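Local coordinates for synaptic vesicle membrane protein VAT-1 homolog-like (Homo sapiens, PDB 4A27) that probably acts as an oxidoreductase of the zinc-containing alcohol dehydrogenase family, in its quinone oxidoreductase subfamily, at residues T170-A175 against K202-E207; Q161-S164 against N168-V171; T129-L134 against V297-G302; G41-D46 against F123-V128. One frame throughout, in Å; residues are numbered along the deposited sequence.

Contact 1 (T170-A175 against K202-E207)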
loop_
_atom_site.group_PDB
_atom_site.type_symbol
_atom_site.label_atom_id
_atom_site.label_comp_id
_atom_site.label_asym_id
_atom_site.label_seq_id
_atom_site.Cartn_x
_atom_site.Cartn_y
_atom_site.Cartn_z
ATOM N N THR A 170 10.809 13.860 4.698
ATOM C CA THR A 170 10.353 14.877 5.636
ATOM C C THR A 170 9.359 14.278 6.616
ATOM O O THR A 170 8.308 13.778 6.219
ATOM C CB THR A 170 9.723 16.073 4.880
ATOM O OG1 THR A 170 10.684 16.594 3.972
ATOM C CG2 THR A 170 9.289 17.178 5.809
ATOM N N VAL A 171 9.707 14.329 7.896
ATOM C CA VAL A 171 8.907 13.728 8.950
ATOM C C VAL A 171 8.236 14.838 9.741
ATOM O O VAL A 171 8.894 15.741 10.280
ATOM C CB VAL A 171 9.785 12.859 9.883
ATOM C CG1 VAL A 171 8.936 12.138 10.976
ATOM C CG2 VAL A 171 10.676 11.842 9.048
ATOM N N PHE A 172 6.930 14.765 9.781
ATOM C CA PHE A 172 6.104 15.642 10.566
ATOM C C PHE A 172 5.673 14.838 11.776
ATOM O O PHE A 172 5.224 13.686 11.629
ATOM C CB PHE A 172 4.878 16.057 9.753
ATOM C CG PHE A 172 5.191 16.933 8.551
ATOM C CD1 PHE A 172 5.288 18.306 8.696
ATOM C CD2 PHE A 172 5.398 16.399 7.298
ATOM C CE1 PHE A 172 5.564 19.118 7.598
ATOM C CE2 PHE A 172 5.673 17.191 6.200
ATOM C CZ PHE A 172 5.761 18.574 6.359
ATOM N N GLY A 173 5.878 15.407 12.971
ATOM C CA GLY A 173 5.452 14.790 14.201
ATOM C C GLY A 173 4.450 15.657 14.949
ATOM O O GLY A 173 4.452 16.875 14.802
ATOM N N THR A 174 3.556 15.016 15.696
ATOM C CA THR A 174 2.786 15.693 16.744
ATOM C C THR A 174 3.160 15.121 18.130
ATOM O O THR A 174 3.461 13.931 18.259
ATOM C CB THR A 174 1.273 15.577 16.503
ATOM O OG1 THR A 174 0.870 14.219 16.603
ATOM C CG2 THR A 174 0.905 16.119 15.118
ATOM N N ALA A 175 3.120 15.983 19.146
ATOM C CA ALA A 175 3.446 15.640 20.528
ATOM C C ALA A 175 3.056 16.803 21.471
ATOM O O ALA A 175 3.030 17.963 21.052
ATOM C CB ALA A 175 4.912 15.363 20.668
ATOM N N LYS A 202 -0.131 21.697 6.309
ATOM C CA LYS A 202 -0.485 22.197 4.971
ATOM C C LYS A 202 0.295 23.472 4.606
ATOM O O LYS A 202 0.631 23.653 3.435
ATOM C CB LYS A 202 -1.997 22.423 4.830
ATOM C CG LYS A 202 -2.808 21.126 4.725
ATOM C CD LYS A 202 -4.018 21.254 3.803
ATOM C CE LYS A 202 -4.548 19.885 3.353
ATOM N NZ LYS A 202 -5.298 19.147 4.407
ATOM N N ARG A 203 0.621 24.320 5.594
ATOM C CA ARG A 203 1.421 25.528 5.316
ATOM C C ARG A 203 2.855 25.187 4.852
ATOM O O ARG A 203 3.465 25.982 4.140
ATOM C CB ARG A 203 1.419 26.526 6.487
ATOM N N ILE A 204 3.381 24.012 5.226
ATOM C CA ILE A 204 4.702 23.551 4.738
ATOM C C ILE A 204 4.589 22.679 3.484
ATOM O O ILE A 204 5.504 22.633 2.649
ATOM C CB ILE A 204 5.482 22.739 5.816
ATOM C CG1 ILE A 204 5.765 23.593 7.054
ATOM C CG2 ILE A 204 6.794 22.185 5.245
ATOM C CD1 ILE A 204 4.929 23.212 8.260
ATOM N N SER A 205 3.488 21.948 3.383
ATOM C CA SER A 205 3.262 21.069 2.251
ATOM C C SER A 205 1.780 21.103 1.904
ATOM O O SER A 205 0.980 20.365 2.485
ATOM C CB SER A 205 3.714 19.646 2.592
ATOM O OG SER A 205 3.539 18.778 1.505
ATOM N N ALA A 206 1.426 21.978 0.961
ATOM C CA ALA A 206 0.025 22.246 0.602
ATOM C C ALA A 206 -0.773 20.971 0.329
ATOM O O ALA A 206 -1.906 20.808 0.819
ATOM C CB ALA A 206 -0.034 23.173 -0.609
ATOM N N GLU A 207 -0.155 20.077 -0.430
ATOM C CA GLU A 207 -0.727 18.788 -0.835
ATOM C C GLU A 207 -0.874 17.757 0.316
ATOM O O GLU A 207 -1.675 16.823 0.237
ATOM C CB GLU A 207 0.162 18.229 -1.967
ATOM C CG GLU A 207 1.598 17.762 -1.532
ATOM C CD GLU A 207 2.631 18.891 -1.475
ATOM O OE1 GLU A 207 2.361 19.940 -0.860
ATOM O OE2 GLU A 207 3.729 18.722 -2.034
#
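Phe172 and Ile204 mark the closest passage of the two backbones, and even there their CA atoms stay 9.9 Å apart. Strand 170-175 runs extended throughout, whereas 202-207 takes in the last turn of helix 197-204 and the loop that follows it. With so wide a gap no backbone hydrogen bond can span it, and side chains do all the bridging. Phe172 does most of the reaching. Its CG stands beside the backbone N (chi1 -67°), and the ring projects from the strand to the helix end. Ile204 answers with its CG2 methyl, which lies at the edge of the ring, close to the ring plane and 3.9 Å from Phe172 CZ. The branch point follows, Ile204 CB being 4.0 Å from Phe172 CE1. Ile204 CD1 also comes up to Phe172 CE1, at 4.2 Å, as the two side chains pass alongside with their tips pointing opposite ways. Ser205 adds a fainter touch, its CB 4.4 Å from Phe172 CZ and oblique to the ring. The hydroxyl of Ser205 does not turn to the phenyl group; it is hydrogen-bonded to the carbonyl O of Gly208. On the neighbouring strands the ring of Phe172 also meets His189, with planes at about 30°, and packs on Phe191 and Leu147. The helix end thus rests on one side of a parallel sheet in which 170-175 lies between strands 145-148 and 189-192. A helix crossing from the third strand to the fourth, in a sheet ordered 3-2-1-4-5-6, is the layout of a Rossmann fold.

Contact 2 (Q161-S164 against N168-V171)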
loop_
_atom_site.group_PDB
_atom_site.type_symbol
_atom_site.label_atom_id
_atom_site.label_comp_id
_atom_site.label_asym_id
_atom_site.label_seq_id
_atom_site.Cartn_x
_atom_site.Cartn_y
_atom_site.Cartn_z
ATOM N N GLN A 161 13.527 7.546 13.315
ATOM C CA GLN A 161 14.894 7.096 13.094
ATOM C C GLN A 161 14.985 6.346 11.761
ATOM O O GLN A 161 15.964 6.473 11.055
ATOM C CB GLN A 161 15.329 6.151 14.229
ATOM C CG GLN A 161 15.524 6.872 15.543
ATOM C CD GLN A 161 16.000 5.975 16.638
ATOM O OE1 GLN A 161 16.602 4.933 16.368
ATOM N NE2 GLN A 161 15.798 6.390 17.892
ATOM N N LEU A 162 13.982 5.513 11.456
ATOM C CA LEU A 162 14.010 4.755 10.220
ATOM C C LEU A 162 13.819 5.646 8.991
ATOM O O LEU A 162 14.452 5.411 7.966
ATOM C CB LEU A 162 12.976 3.619 10.217
ATOM C CG LEU A 162 13.284 2.460 11.112
ATOM C CD1 LEU A 162 12.028 1.561 11.302
ATOM C CD2 LEU A 162 14.500 1.715 10.464
ATOM N N CYS A 163 12.957 6.662 9.086
ATOM C CA CYS A 163 12.829 7.639 7.987
ATOM C C CYS A 163 14.199 8.289 7.653
ATOM O O CYS A 163 14.499 8.554 6.482
ATOM C CB CYS A 163 11.834 8.729 8.329
ATOM S SG CYS A 163 10.095 8.158 8.316
ATOM N N SER A 164 15.019 8.527 8.676
ATOM C CA SER A 164 16.312 9.168 8.467
ATOM C C SER A 164 17.304 8.265 7.740
ATOM O O SER A 164 18.337 8.748 7.297
ATOM C CB SER A 164 16.915 9.676 9.790
ATOM O OG SER A 164 17.425 8.616 10.580
ATOM N N ASN A 168 16.215 12.337 2.100
ATOM C CA ASN A 168 15.307 13.442 1.854
ATOM C C ASN A 168 13.874 13.094 2.231
ATOM O O ASN A 168 12.932 13.383 1.488
ATOM C CB ASN A 168 15.381 13.916 0.386
ATOM C CG ASN A 168 16.811 14.078 -0.101
ATOM O OD1 ASN A 168 17.573 14.860 0.453
ATOM N ND2 ASN A 168 17.186 13.314 -1.119
ATOM N N VAL A 169 13.692 12.499 3.403
ATOM C CA VAL A 169 12.338 12.214 3.858
ATOM C C VAL A 169 11.968 13.218 4.879
ATOM O O VAL A 169 12.701 13.403 5.839
ATOM C CB VAL A 169 12.222 10.769 4.357
ATOM C CG1 VAL A 169 10.892 10.493 5.075
ATOM C CG2 VAL A 169 12.308 9.867 3.122
ATOM N N THR A 170 10.809 13.860 4.698
ATOM C CA THR A 170 10.353 14.877 5.636
ATOM C C THR A 170 9.359 14.278 6.616
ATOM O O THR A 170 8.308 13.778 6.219
ATOM C CB THR A 170 9.723 16.073 4.880
ATOM O OG1 THR A 170 10.684 16.594 3.972
ATOM C CG2 THR A 170 9.289 17.178 5.809
ATOM N N VAL A 171 9.707 14.329 7.896
ATOM C CA VAL A 171 8.907 13.728 8.950
ATOM C C VAL A 171 8.236 14.838 9.741
ATOM O O VAL A 171 8.894 15.741 10.280
ATOM C CB VAL A 171 9.785 12.859 9.883
ATOM C CG1 VAL A 171 8.936 12.138 10.976
ATOM C CG2 VAL A 171 10.676 11.842 9.048
HETATM O O HOH W 1 15.806 11.277 5.510
#
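Cys163 meets both Val169 and Val171 where helix 154-163 gives way, after a short turn, to strand 170-175. This is the second half of a beta-alpha-beta unit, opened by strand 145-148, in the Rossmann-type domain. The chain doubles back tightly, with the CA atoms of Cys163 and Val169 6.2 Å apart. Cys163 is the middle of the contact, and its CB lies against one methyl from each valine, both on the strand side. Val169 offers CG1, the branch anti to its own backbone N (chi1 170°), and sets it 3.8 Å from Cys163 CB. Val171, two residues on, offers the other branch: its CG2 stands beside the backbone N and presses to 3.4 Å from Cys163 CB, tighter than usual for two carbons. The thiol shares in the packing without any polar bond across the contact, Cys163 SG lying 3.8 Å from Val171 CG2. Val169 CG1 is a little farther from Cys163 SG, at 4.1 Å. Cys163 also packs on Val146 of the neighbouring strand and on Leu140, which makes this side chain part of the layer between helix and sheet. Polar backbone atoms meet at the turn, where one water takes the place of a direct bond: it donates to Cys163 O and accepts from Val169 N, each link being 3.2 Å long. On the helix side the last turn is tied back by a side chain, for the hydroxyl of Ser164 gives a hydrogen bond of 2.6 Å from its OG to Gln161 O, with the donor tilted 28° from the carbonyl plane.

Contact 3 (T129-L134 against V297-G302)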
loop_
_atom_site.group_PDB
_atom_site.type_symbol
_atom_site.label_atom_id
_atom_site.label_comp_id
_atom_site.label_asym_id
_atom_site.label_seq_id
_atom_site.Cartn_x
_atom_site.Cartn_y
_atom_site.Cartn_z
ATOM N N THR A 129 7.346 -2.914 14.163
ATOM C CA THR A 129 6.109 -2.263 13.740
ATOM C C THR A 129 6.426 -1.132 12.766
ATOM O O THR A 129 5.839 -1.003 11.698
ATOM C CB THR A 129 5.344 -1.743 14.975
ATOM O OG1 THR A 129 4.949 -2.860 15.761
ATOM C CG2 THR A 129 4.113 -0.898 14.607
ATOM N N ALA A 130 7.348 -0.295 13.172
ATOM C CA ALA A 130 7.784 0.843 12.390
ATOM C C ALA A 130 8.273 0.404 11.027
ATOM O O ALA A 130 7.888 0.946 10.005
ATOM C CB ALA A 130 8.902 1.577 13.151
ATOM N N TYR A 131 9.079 -0.635 11.004
ATOM C CA TYR A 131 9.708 -1.048 9.769
ATOM C C TYR A 131 8.648 -1.614 8.829
ATOM O O TYR A 131 8.610 -1.292 7.615
ATOM C CB TYR A 131 10.790 -2.099 10.038
ATOM C CG TYR A 131 11.629 -2.375 8.861
ATOM C CD1 TYR A 131 11.220 -3.241 7.864
ATOM C CD2 TYR A 131 12.844 -1.722 8.699
ATOM C CE1 TYR A 131 12.022 -3.458 6.728
ATOM C CE2 TYR A 131 13.616 -1.941 7.600
ATOM C CZ TYR A 131 13.206 -2.812 6.605
ATOM O OH TYR A 131 14.050 -3.029 5.505
ATOM N N VAL A 132 7.767 -2.437 9.382
ATOM C CA VAL A 132 6.828 -3.117 8.543
ATOM C C VAL A 132 5.853 -2.114 7.942
ATOM O O VAL A 132 5.482 -2.237 6.750
ATOM C CB VAL A 132 6.112 -4.264 9.259
ATOM C CG1 VAL A 132 5.090 -4.835 8.330
ATOM C CG2 VAL A 132 7.111 -5.367 9.665
ATOM N N MET A 133 5.441 -1.124 8.736
ATOM C CA MET A 133 4.523 -0.117 8.215
ATOM C C MET A 133 5.120 0.701 7.093
ATOM O O MET A 133 4.423 1.016 6.124
ATOM C CB MET A 133 4.031 0.796 9.321
ATOM C CG MET A 133 3.152 0.086 10.345
ATOM S SD MET A 133 2.323 1.248 11.499
ATOM C CE MET A 133 3.825 2.046 12.174
ATOM N N LEU A 134 6.373 1.118 7.268
ATOM C CA LEU A 134 6.993 2.019 6.348
ATOM C C LEU A 134 7.410 1.352 5.060
ATOM O O LEU A 134 7.344 1.987 4.004
ATOM C CB LEU A 134 8.245 2.662 6.955
ATOM C CG LEU A 134 8.049 3.735 8.033
ATOM C CD1 LEU A 134 9.454 4.089 8.681
ATOM C CD2 LEU A 134 7.246 4.984 7.468
ATOM N N VAL A 297 13.739 -8.205 11.319
ATOM C CA VAL A 297 14.657 -8.093 12.485
ATOM C C VAL A 297 16.132 -8.113 12.079
ATOM O O VAL A 297 16.959 -7.380 12.633
ATOM C CB VAL A 297 14.404 -9.169 13.511
ATOM C CG1 VAL A 297 15.536 -9.197 14.534
ATOM C CG2 VAL A 297 13.046 -8.964 14.204
ATOM N N GLU A 298 16.457 -8.930 11.091
ATOM C CA GLU A 298 17.835 -9.000 10.613
ATOM C C GLU A 298 18.277 -7.684 10.015
ATOM O O GLU A 298 19.374 -7.183 10.326
ATOM C CB GLU A 298 18.008 -10.131 9.591
ATOM C CG GLU A 298 17.959 -11.516 10.214
ATOM C CD GLU A 298 18.094 -12.665 9.175
ATOM O OE1 GLU A 298 18.299 -12.391 7.969
ATOM O OE2 GLU A 298 18.001 -13.847 9.570
ATOM N N LYS A 299 17.417 -7.072 9.208
ATOM C CA LYS A 299 17.714 -5.736 8.714
ATOM C C LYS A 299 17.746 -4.702 9.875
ATOM O O LYS A 299 18.625 -3.858 9.910
ATOM C CB LYS A 299 16.702 -5.295 7.645
ATOM C CG LYS A 299 16.690 -6.166 6.367
ATOM C CD LYS A 299 15.502 -5.748 5.439
ATOM C CE LYS A 299 15.003 -6.853 4.490
ATOM N NZ LYS A 299 13.493 -6.869 4.369
ATOM N N LEU A 300 16.792 -4.738 10.811
ATOM C CA LEU A 300 16.875 -3.818 11.996
ATOM C C LEU A 300 18.231 -3.976 12.738
ATOM O O LEU A 300 18.848 -2.985 13.130
ATOM C CB LEU A 300 15.718 -4.018 12.952
ATOM C CG LEU A 300 14.352 -3.603 12.416
ATOM C CD1 LEU A 300 13.234 -4.058 13.303
ATOM C CD2 LEU A 300 14.300 -1.992 12.268
ATOM N N ILE A 301 18.717 -5.211 12.895
ATOM C CA ILE A 301 19.964 -5.434 13.640
ATOM C C ILE A 301 21.169 -4.907 12.853
ATOM O O ILE A 301 22.119 -4.346 13.447
ATOM C CB ILE A 301 20.144 -6.912 14.052
ATOM C CG1 ILE A 301 19.224 -7.280 15.213
ATOM C CG2 ILE A 301 21.570 -7.184 14.556
ATOM C CD1 ILE A 301 19.254 -8.797 15.507
ATOM N N GLY A 302 21.123 -5.071 11.525
ATOM C CA GLY A 302 22.141 -4.478 10.632
ATOM C C GLY A 302 22.213 -2.966 10.800
ATOM O O GLY A 302 23.284 -2.439 11.001
#
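The ring of Tyr131 is the flat group here, and both partners from 297-302 reach it obliquely, neither squarely over a face nor at an edge. Leu300 comes to the near end, with its CD2 methyl 3.9 Å from Tyr131 CD2 and close to CB as well. Lys299 takes the far end, where its chain crosses the tyrosine side chain at about a right angle. The tyrosine oxygen is pressed onto the methylene part of the lysine: Tyr131 OH lies only 3.1 Å from Lys299 CD, a tight approach that is no hydrogen bond. Lys299 NZ, on a chain bent at its last torsion, stays 4.0 Å from Tyr131 OH. Tyr131 reaches the other helix because its chi1 of -169° swings the ring away from its own backbone N. A second ring, Phe135, meets it at an angle of about 50°. This is helix-to-helix packing in the helical layer of the Rossmann-type domain, between 124-137 and 290-305, whose CA atoms at Tyr131 and Leu300 are 8.0 Å apart; both helices also touch helix 154-163. With an alanine in place of Tyr131, Leu300 CD2 and the methylenes of Lys299 would probably lose the ring and hydroxyl they rest on, opening a gap between the helices at this point. Farther along the interface Val132 packs on Ile293 and Val296, while Leu300 also leans on Phe127 and Val128. Lys299 lies on the exposed flank, and Leu300 is buried.

Contact 4 (G41-D46 against F123-V128)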
loop_
_atom_site.group_PDB
_atom_site.type_symbol
_atom_site.label_atom_id
_atom_site.label_comp_id
_atom_site.label_asym_id
_atom_site.label_seq_id
_atom_site.Cartn_x
_atom_site.Cartn_y
_atom_site.Cartn_z
ATOM N N GLY A 41 9.286 -5.569 27.839
ATOM C CA GLY A 41 8.680 -4.380 27.247
ATOM C C GLY A 41 7.282 -4.126 27.774
ATOM O O GLY A 41 6.511 -5.065 28.030
ATOM N N LEU A 42 6.983 -2.870 28.043
ATOM C CA LEU A 42 5.593 -2.449 28.338
ATOM C C LEU A 42 4.993 -1.875 27.070
ATOM O O LEU A 42 5.591 -0.982 26.445
ATOM C CB LEU A 42 5.593 -1.409 29.433
ATOM C CG LEU A 42 5.003 -1.855 30.754
ATOM C CD1 LEU A 42 5.977 -1.591 31.852
ATOM C CD2 LEU A 42 3.685 -1.109 30.954
ATOM N N ASN A 43 3.856 -2.430 26.652
ATOM C CA ASN A 43 3.188 -1.954 25.473
ATOM C C ASN A 43 1.758 -1.558 25.783
ATOM O O ASN A 43 1.127 -2.080 26.704
ATOM C CB ASN A 43 3.238 -3.033 24.373
ATOM C CG ASN A 43 4.660 -3.354 23.931
ATOM O OD1 ASN A 43 5.231 -2.621 23.132
ATOM N ND2 ASN A 43 5.252 -4.452 24.468
ATOM N N PHE A 44 1.219 -0.665 24.969
ATOM C CA PHE A 44 -0.144 -0.213 25.153
ATOM C C PHE A 44 -1.155 -1.361 25.194
ATOM O O PHE A 44 -2.104 -1.316 25.966
ATOM C CB PHE A 44 -0.551 0.757 24.051
ATOM C CG PHE A 44 -1.743 1.575 24.413
ATOM C CD1 PHE A 44 -1.598 2.710 25.217
ATOM C CD2 PHE A 44 -3.022 1.200 23.982
ATOM C CE1 PHE A 44 -2.713 3.476 25.579
ATOM C CE2 PHE A 44 -4.148 1.964 24.331
ATOM C CZ PHE A 44 -3.993 3.107 25.134
ATOM N N ILE A 45 -0.964 -2.370 24.350
ATOM C CA ILE A 45 -1.816 -3.549 24.372
ATOM C C ILE A 45 -1.922 -4.192 25.785
ATOM O O ILE A 45 -3.001 -4.708 26.173
ATOM C CB ILE A 45 -1.355 -4.575 23.295
ATOM C CG1 ILE A 45 -2.406 -5.685 23.113
ATOM C CG2 ILE A 45 -0.005 -5.192 23.675
ATOM C CD1 ILE A 45 -3.688 -5.227 22.473
ATOM N N ASP A 46 -0.838 -4.129 26.570
ATOM C CA ASP A 46 -0.858 -4.647 27.951
ATOM C C ASP A 46 -1.942 -3.949 28.793
ATOM O O ASP A 46 -2.597 -4.580 29.634
ATOM C CB ASP A 46 0.536 -4.559 28.640
ATOM C CG ASP A 46 1.656 -5.275 27.844
ATOM O OD1 ASP A 46 1.442 -6.413 27.373
ATOM O OD2 ASP A 46 2.775 -4.724 27.702
ATOM N N PHE A 123 13.319 -3.102 21.834
ATOM C CA PHE A 123 13.640 -3.136 20.398
ATOM C C PHE A 123 12.501 -3.745 19.489
ATOM O O PHE A 123 11.941 -3.033 18.662
ATOM C CB PHE A 123 14.939 -3.905 20.223
ATOM C CG PHE A 123 15.590 -3.724 18.912
ATOM C CD1 PHE A 123 16.318 -2.574 18.646
ATOM C CD2 PHE A 123 15.481 -4.687 17.918
ATOM C CE1 PHE A 123 16.944 -2.394 17.413
ATOM C CE2 PHE A 123 16.116 -4.509 16.676
ATOM C CZ PHE A 123 16.851 -3.359 16.438
ATOM N N PRO A 124 12.127 -5.031 19.687
ATOM C CA PRO A 124 11.273 -5.756 18.724
ATOM C C PRO A 124 9.894 -5.191 18.418
ATOM O O PRO A 124 9.583 -4.970 17.262
ATOM C CB PRO A 124 11.102 -7.163 19.346
ATOM C CG PRO A 124 11.800 -7.148 20.617
ATOM C CD PRO A 124 12.231 -5.771 20.961
ATOM N N MET A 125 9.052 -4.964 19.415
ATOM C CA MET A 125 7.712 -4.470 19.113
ATOM C C MET A 125 7.772 -3.164 18.335
ATOM O O MET A 125 7.192 -3.068 17.242
ATOM C CB MET A 125 6.871 -4.302 20.375
ATOM C CG MET A 125 6.379 -5.624 20.986
ATOM S SD MET A 125 5.025 -6.386 20.048
ATOM C CE MET A 125 3.663 -5.455 20.788
ATOM N N ASN A 126 8.449 -2.158 18.903
ATOM C CA ASN A 126 8.419 -0.828 18.326
ATOM C C ASN A 126 9.093 -0.781 16.968
ATOM O O ASN A 126 8.532 -0.193 16.010
ATOM C CB ASN A 126 8.999 0.235 19.251
ATOM C CG ASN A 126 8.158 0.470 20.513
ATOM O OD1 ASN A 126 7.010 0.070 20.593
ATOM N ND2 ASN A 126 8.743 1.127 21.498
ATOM N N PHE A 127 10.284 -1.362 16.851
ATOM C CA PHE A 127 11.026 -1.216 15.616
ATOM C C PHE A 127 10.502 -2.108 14.487
ATOM O O PHE A 127 10.509 -1.687 13.321
ATOM C CB PHE A 127 12.534 -1.368 15.813
ATOM C CG PHE A 127 13.180 -0.125 16.367
ATOM C CD1 PHE A 127 13.107 0.161 17.729
ATOM C CD2 PHE A 127 13.815 0.782 15.519
ATOM C CE1 PHE A 127 13.654 1.347 18.241
ATOM C CE2 PHE A 127 14.378 1.970 16.026
ATOM C CZ PHE A 127 14.294 2.235 17.399
ATOM N N VAL A 128 10.014 -3.311 14.804
ATOM C CA VAL A 128 9.442 -4.144 13.761
ATOM C C VAL A 128 8.144 -3.468 13.263
ATOM O O VAL A 128 7.873 -3.438 12.083
ATOM C CB VAL A 128 9.183 -5.625 14.227
ATOM C CG1 VAL A 128 8.439 -6.387 13.199
ATOM C CG2 VAL A 128 10.518 -6.364 14.541
#
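Asn43 and Met125 meet where the GroES-like domain, typical of the alcohol dehydrogenase family, lies against the start of helix 124-137. Segment 41-46 passes here from strand 32-42 into helix 44-51. The tight part is one amide against one thioether chain. Asn43 OD1 sits 3.6 Å from Met125 CB, and ND2 is 3.8 Å from Met125 CG. Because the methionine bends at both chi2 (-74°) and chi3 (-84°), its CE methyl curls back to lie 3.9 Å from Asn43 CG. No hydrogen bond crosses between the segments, yet the buried amide has partners on both atoms: OD1 accepts from Lys337 NZ, and ND2 donates to Glu67 OE1. The other oxygen of Glu67 takes the N-H of Met125, so one carboxylate grips both sides of the contact. An alanine in place of Asn43 would probably leave Lys337 NZ and Glu67 OE1 each short of a partner, and Met125 free to shift where the amide now stops it. The looser side lies past this pair. Asn126 OD1 comes no nearer than 4.1 Å to Asn43 OD1, oxygen facing oxygen without a bond. Ile45, partly exposed, starts toward helix 124-137, but the rest of its chain leads elsewhere. At the first turn of helix 44-51, Asn43 N donates to Asp46 OD2 at 2.7 Å, nearly straight at 166°, on the anti side and well out of the carboxylate plane.

From the N terminus, contact 4 closes first, bringing 123-128 back to 41-46 and joining the GroES-like part to helix 124-137. Contact 3 opens on that same helix and closes only at 297-302, so its long loop holds both remaining contacts. Inside it, contact 2 closes a short turn between helix 154-163 and strand 170-175, and contact 1 opens on that strand and closes at 202-207, the two sharing Thr170 and Val171. Leu162 joins contact 2 to contact 3 by packing on Ala130, Leu134 and Leu300, while Val297 packs on Val128 of contact 4. Contact 1 touches neither contact 3 nor contact 4 and ties the end of helix 197-204 to the parallel sheet.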